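Local coordinates for protein bottromycin amidohydrolase (Streptomyces purpureus, PDB 6I5S) that probably hydrolyses an amide bond beside a thiazoline in bottromycin biosynthesis, using zinc ions, and so acts as the pathway's gatekeeper enzyme, at residues His96-Asp102 and Thr297-Arg301; Ala291-Ala296 and Arg441-Leu447. One frame throughout, in Å; residues are numbered along the deposited sequence.

Interaction 1: His96-Asp102 and Thr297-Arg301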
loop_
_atom_site.group_PDB
_atom_site.type_symbol
_atom_site.label_atom_id
_atom_site.label_comp_id
_atom_site.label_asym_id
_atom_site.label_seq_id
_atom_site.Cartn_x
_atom_site.Cartn_y
_atom_site.Cartn_z
ATOM N N HIS A 96 6.297 -2.011 2.163
ATOM C CA HIS A 96 7.580 -2.177 2.835
ATOM C C HIS A 96 8.568 -1.329 2.029
ATOM O O HIS A 96 9.307 -1.830 1.187
ATOM C CB HIS A 96 7.990 -3.632 2.926
ATOM C CG HIS A 96 7.122 -4.421 3.863
ATOM N ND1 HIS A 96 7.182 -4.279 5.235
ATOM C CD2 HIS A 96 6.132 -5.311 3.623
ATOM C CE1 HIS A 96 6.284 -5.066 5.797
ATOM N NE2 HIS A 96 5.635 -5.701 4.840
ATOM N N VAL A 97 8.545 -0.035 2.294
ATOM C CA VAL A 97 9.433 0.928 1.650
ATOM C C VAL A 97 10.795 0.805 2.302
ATOM O O VAL A 97 10.925 0.983 3.519
ATOM C CB VAL A 97 8.864 2.327 1.787
ATOM C CG1 VAL A 97 9.913 3.355 1.397
ATOM C CG2 VAL A 97 7.604 2.404 0.934
ATOM N N SER A 98 11.809 0.470 1.488
ATOM C CA SER A 98 13.179 0.277 1.923
ATOM C C SER A 98 14.172 1.133 1.157
ATOM O O SER A 98 15.349 1.180 1.540
ATOM C CB SER A 98 13.593 -1.201 1.778
ATOM O OG SER A 98 12.836 -1.989 2.656
ATOM N N SER A 99 13.729 1.806 0.106
ATOM C CA SER A 99 14.630 2.608 -0.719
ATOM C C SER A 99 13.858 3.722 -1.412
ATOM O O SER A 99 12.628 3.692 -1.549
ATOM C CB SER A 99 15.354 1.766 -1.793
ATOM O OG SER A 99 14.471 1.444 -2.804
ATOM N N VAL A 100 14.615 4.741 -1.827
ATOM C CA VAL A 100 14.010 5.822 -2.604
ATOM C C VAL A 100 13.402 5.311 -3.912
ATOM O O VAL A 100 12.442 5.902 -4.415
ATOM C CB VAL A 100 15.058 6.924 -2.854
ATOM C CG1 VAL A 100 16.217 6.382 -3.657
ATOM C CG2 VAL A 100 14.431 8.109 -3.561
ATOM N N SER A 101 13.902 4.194 -4.451
ATOM C CA SER A 101 13.266 3.579 -5.620
ATOM C C SER A 101 11.797 3.282 -5.357
ATOM O O SER A 101 10.941 3.486 -6.221
ATOM C CB SER A 101 14.035 2.318 -5.991
ATOM O OG SER A 101 13.365 1.625 -7.021
ATOM N N ASP A 102 11.485 2.724 -4.184
ATOM C CA ASP A 102 10.096 2.456 -3.828
ATOM C C ASP A 102 9.273 3.737 -3.770
ATOM O O ASP A 102 8.108 3.748 -4.174
ATOM C CB ASP A 102 10.022 1.756 -2.469
ATOM C CG ASP A 102 10.873 0.510 -2.382
ATOM O OD1 ASP A 102 11.195 -0.092 -3.425
ATOM O OD2 ASP A 102 11.186 0.055 -1.239
ATOM N N THR A 297 15.877 -3.680 -6.540
ATOM C CA THR A 297 17.016 -3.053 -5.897
ATOM C C THR A 297 18.085 -4.095 -5.567
ATOM O O THR A 297 17.780 -5.269 -5.344
ATOM C CB THR A 297 16.579 -2.359 -4.616
ATOM O OG1 THR A 297 16.143 -3.340 -3.691
ATOM C CG2 THR A 297 15.441 -1.341 -4.886
ATOM N N PRO A 298 19.342 -3.675 -5.470
ATOM C CA PRO A 298 20.408 -4.666 -5.276
ATOM C C PRO A 298 20.206 -5.535 -4.044
ATOM O O PRO A 298 20.469 -6.747 -4.095
ATOM C CB PRO A 298 21.666 -3.802 -5.187
ATOM C CG PRO A 298 21.283 -2.521 -5.851
ATOM C CD PRO A 298 19.875 -2.300 -5.539
ATOM N N SER A 299 19.670 -4.968 -2.957
ATOM C CA SER A 299 19.483 -5.743 -1.735
ATOM C C SER A 299 18.408 -6.812 -1.896
ATOM O O SER A 299 18.436 -7.817 -1.192
ATOM C CB SER A 299 19.120 -4.821 -0.577
ATOM O OG SER A 299 17.938 -4.104 -0.866
ATOM N N ARG A 300 17.424 -6.585 -2.765
ATOM C CA ARG A 300 16.354 -7.536 -2.959
ATOM C C ARG A 300 16.664 -8.615 -3.986
ATOM O O ARG A 300 16.007 -9.650 -3.964
ATOM C CB ARG A 300 15.087 -6.818 -3.406
ATOM C CG ARG A 300 14.369 -6.111 -2.292
ATOM C CD ARG A 300 13.328 -5.211 -2.889
ATOM N NE ARG A 300 12.649 -4.478 -1.856
ATOM C CZ ARG A 300 12.209 -3.241 -1.997
ATOM N NH1 ARG A 300 12.382 -2.569 -3.144
ATOM N NH2 ARG A 300 11.615 -2.681 -0.965
ATOM N N ARG A 301 17.630 -8.398 -4.874
ATOM C CA ARG A 301 17.777 -9.274 -6.030
ATOM C C ARG A 301 18.047 -10.721 -5.628
ATOM O O ARG A 301 17.534 -11.624 -6.310
ATOM C CB ARG A 301 18.885 -8.720 -6.940
ATOM C CG ARG A 301 18.638 -8.838 -8.424
ATOM C CD ARG A 301 19.619 -7.909 -9.181
ATOM N NE ARG A 301 19.110 -6.538 -9.354
ATOM C CZ ARG A 301 19.872 -5.461 -9.510
ATOM N NH1 ARG A 301 21.196 -5.567 -9.494
ATOM N NH2 ARG A 301 19.311 -4.263 -9.668
HETATM O O HOH W 1 11.003 -3.760 1.338
#
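A bidentate salt bridge fixes this contact. Arg300 stretches out to lay the edge of its guanidinium against the carboxylate of Asp102: Arg300 NH1 donates to Asp102 OD1 at 2.8 Å, and Arg300 NH2 to Asp102 OD2, also at 2.8 Å, both nearly straight. The same carboxylate holds its own backbone: Ser98 N gives Asp102 OD2 a straight 2.8 Å hydrogen bond. Ser99 is the N-cap of helix 100-108, and the Asp102 side chain reaches back to it through a weak bond, Ser99 N to Asp102 OD2 at 3.4 Å. The turn directly follows the His-x-His motif of the amidohydrolase superfamily, whose members His94 and His96 both bind zinc here together with Asp348; the imidazole of His96 leads away from Arg300 to the metal.

Water 1 forms the second polar link. It donates to His96 O at 2.6 Å, accepts from Arg300 NH2 at 2.6 Å and lies 2.9 Å from Ser98 OG, tying the arginine to the backbone of a zinc ligand. Van der Waals contact is slight: the Thr297 methyl CG2 sits 3.6 Å from Ser99 OG and 4.1 Å from Ser101 CB.

Interaction 2: Ala291-Ala296 and Arg441-Leu447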
loop_
_atom_site.group_PDB
_atom_site.type_symbol
_atom_site.label_atom_id
_atom_site.label_comp_id
_atom_site.label_asym_id
_atom_site.label_seq_id
_atom_site.Cartn_x
_atom_site.Cartn_y
_atom_site.Cartn_z
ATOM N N ALA A 291 13.519 -8.998 -16.730
ATOM C CA ALA A 291 13.412 -7.542 -16.714
ATOM C C ALA A 291 12.999 -7.048 -15.336
ATOM O O ALA A 291 13.565 -6.078 -14.830
ATOM C CB ALA A 291 12.423 -7.075 -17.791
ATOM N N VAL A 292 12.047 -7.743 -14.676
ATOM C CA VAL A 292 11.634 -7.302 -13.350
ATOM C C VAL A 292 12.751 -7.522 -12.341
ATOM O O VAL A 292 12.968 -6.694 -11.457
ATOM C CB VAL A 292 10.333 -7.991 -12.913
ATOM C CG1 VAL A 292 9.983 -7.518 -11.503
ATOM C CG2 VAL A 292 9.238 -7.637 -13.815
ATOM N N LEU A 293 13.490 -8.625 -12.457
ATOM C CA LEU A 293 14.640 -8.808 -11.576
ATOM C C LEU A 293 15.678 -7.712 -11.758
ATOM O O LEU A 293 16.317 -7.296 -10.786
ATOM C CB LEU A 293 15.279 -10.167 -11.819
ATOM C CG LEU A 293 14.561 -11.375 -11.301
ATOM C CD1 LEU A 293 15.164 -12.650 -11.945
ATOM C CD2 LEU A 293 14.675 -11.417 -9.789
ATOM N N GLN A 294 15.914 -7.269 -12.998
ATOM C CA GLN A 294 16.842 -6.171 -13.212
ATOM C C GLN A 294 16.350 -4.911 -12.511
ATOM O O GLN A 294 17.158 -4.095 -12.036
ATOM C CB GLN A 294 17.011 -5.931 -14.723
ATOM C CG GLN A 294 18.053 -4.899 -15.074
ATOM C CD GLN A 294 19.438 -5.302 -14.621
ATOM O OE1 GLN A 294 20.021 -6.253 -15.132
ATOM N NE2 GLN A 294 19.963 -4.587 -13.649
ATOM N N ALA A 295 15.029 -4.756 -12.408
ATOM C CA ALA A 295 14.444 -3.554 -11.833
ATOM C C ALA A 295 14.454 -3.570 -10.313
ATOM O O ALA A 295 14.349 -2.496 -9.697
ATOM C CB ALA A 295 13.021 -3.377 -12.344
ATOM N N ALA A 296 14.663 -4.735 -9.724
ATOM C CA ALA A 296 14.731 -4.882 -8.283
ATOM C C ALA A 296 15.977 -4.188 -7.758
ATOM O O ALA A 296 17.011 -4.139 -8.422
ATOM C CB ALA A 296 14.778 -6.356 -7.880
ATOM N N ARG A 441 13.906 5.874 -12.330
ATOM C CA ARG A 441 13.803 4.748 -11.382
ATOM C C ARG A 441 14.275 3.451 -12.031
ATOM O O ARG A 441 14.965 2.634 -11.407
ATOM C CB ARG A 441 12.341 4.628 -10.887
ATOM C CG ARG A 441 11.714 3.192 -10.888
ATOM C CD ARG A 441 12.241 2.486 -9.806
ATOM N NE ARG A 441 11.662 1.158 -9.570
ATOM C CZ ARG A 441 12.322 0.034 -9.708
ATOM N NH1 ARG A 441 13.537 0.009 -10.284
ATOM N NH2 ARG A 441 11.750 -1.070 -9.263
ATOM N N LEU A 442 13.943 3.248 -13.310
ATOM C CA LEU A 442 14.370 2.025 -14.001
ATOM C C LEU A 442 15.852 2.069 -14.350
ATOM O O LEU A 442 16.565 1.089 -14.121
ATOM C CB LEU A 442 13.536 1.803 -15.281
ATOM C CG LEU A 442 12.035 1.654 -15.024
ATOM C CD1 LEU A 442 11.292 1.699 -16.342
ATOM C CD2 LEU A 442 11.721 0.343 -14.276
ATOM N N SER A 443 16.324 3.205 -14.910
ATOM C CA SER A 443 17.719 3.318 -15.333
ATOM C C SER A 443 18.664 3.148 -14.151
ATOM O O SER A 443 19.706 2.502 -14.272
ATOM C CB SER A 443 17.997 4.690 -15.998
ATOM O OG SER A 443 17.148 4.934 -17.070
ATOM N N ALA A 444 18.295 3.702 -12.994
ATOM C CA ALA A 444 19.128 3.611 -11.806
ATOM C C ALA A 444 19.308 2.181 -11.350
ATOM O O ALA A 444 20.344 1.840 -10.777
ATOM C CB ALA A 444 18.511 4.439 -10.679
ATOM N N ALA A 445 18.327 1.329 -11.605
ATOM C CA ALA A 445 18.415 -0.082 -11.292
ATOM C C ALA A 445 19.049 -0.888 -12.413
ATOM O O ALA A 445 19.260 -2.090 -12.255
ATOM C CB ALA A 445 17.029 -0.617 -10.989
ATOM N N GLY A 446 19.350 -0.274 -13.548
ATOM C CA GLY A 446 20.026 -0.971 -14.627
ATOM C C GLY A 446 19.139 -1.478 -15.729
ATOM O O GLY A 446 19.615 -2.217 -16.591
ATOM N N LEU A 447 17.861 -1.151 -15.715
ATOM C CA LEU A 447 16.954 -1.593 -16.760
ATOM C C LEU A 447 16.745 -0.453 -17.740
ATOM O O LEU A 447 16.497 0.679 -17.328
ATOM C CB LEU A 447 15.619 -2.032 -16.169
ATOM C CG LEU A 447 14.663 -2.606 -17.219
ATOM C CD1 LEU A 447 15.179 -3.888 -17.756
ATOM C CD2 LEU A 447 13.291 -2.802 -16.565
#
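This is a meeting of two helix C-termini: the last turn of helix 290-295 packs against the end of helix 431-444 and the turn that leaves it, towards the C-terminal end of the chain. The backbones come close, with the CA atoms of Ala295 and Ala445 5.3 Å apart, because small residues line the gap; Ala445 CB rests 3.5 Å from Ala295 O.

Helix 431-444 closes with a Schellman motif. Gly446 N bonds to Ser443 O at 2.9 Å and Leu447 N to Leu442 O at 3.0 Å, while Gly446 takes a positive phi. A CB there would strain the backbone and also clash with Gln294 NE2. The motif folds Leu447 back, bringing its CD2 to 4.2 Å from Leu442 CD2, and Ala295 CB completes the apolar cluster at 4.3 Å from Leu447 CD2 and 4.4 Å from Leu442 CD2. Ala291 CB, one turn earlier, meets Leu447 CD1 at 4.2 Å.

Polar bonds satisfy carbonyls at both helix ends. Gln294 NE2 donates to Ala445 O at 2.9 Å, and Arg441 NH1 and NH2 both donate to Ala295 O, at 2.7 and 3.0 Å.

Arg441 also touches Ser101 and Val104 of helix 100-108, so it lies between that helix and the end of helix 290-295. Away from the contact, Val292, Leu293 and Ala296 pack on Trp304 of helix 301-313, and helix 431-444 itself follows directly on strand 427-430.

The two contacts lie on the same side of the chain's centre, their own centres about 11 Å apart, and they share one continuous run: 291-296 leads straight into 297-301. Along the chain the order is 96-102, 291-296, 297-301, 441-447, so the contacts interleave. Arg301, opening helix 301-313, makes a probable hydrogen bond from its NH2 to Ala296 O, at 2.6 Å, just past the end of helix 290-295. A second point of touch is the packing of Ser101 OG, 3.1 Å from Arg441 NE. Interaction 1 thus joins the connection between helices 290-295 and 301-313 to the turn after the zinc-binding histidines, and interaction 2 joins the helix end before it to the end of helix 431-444.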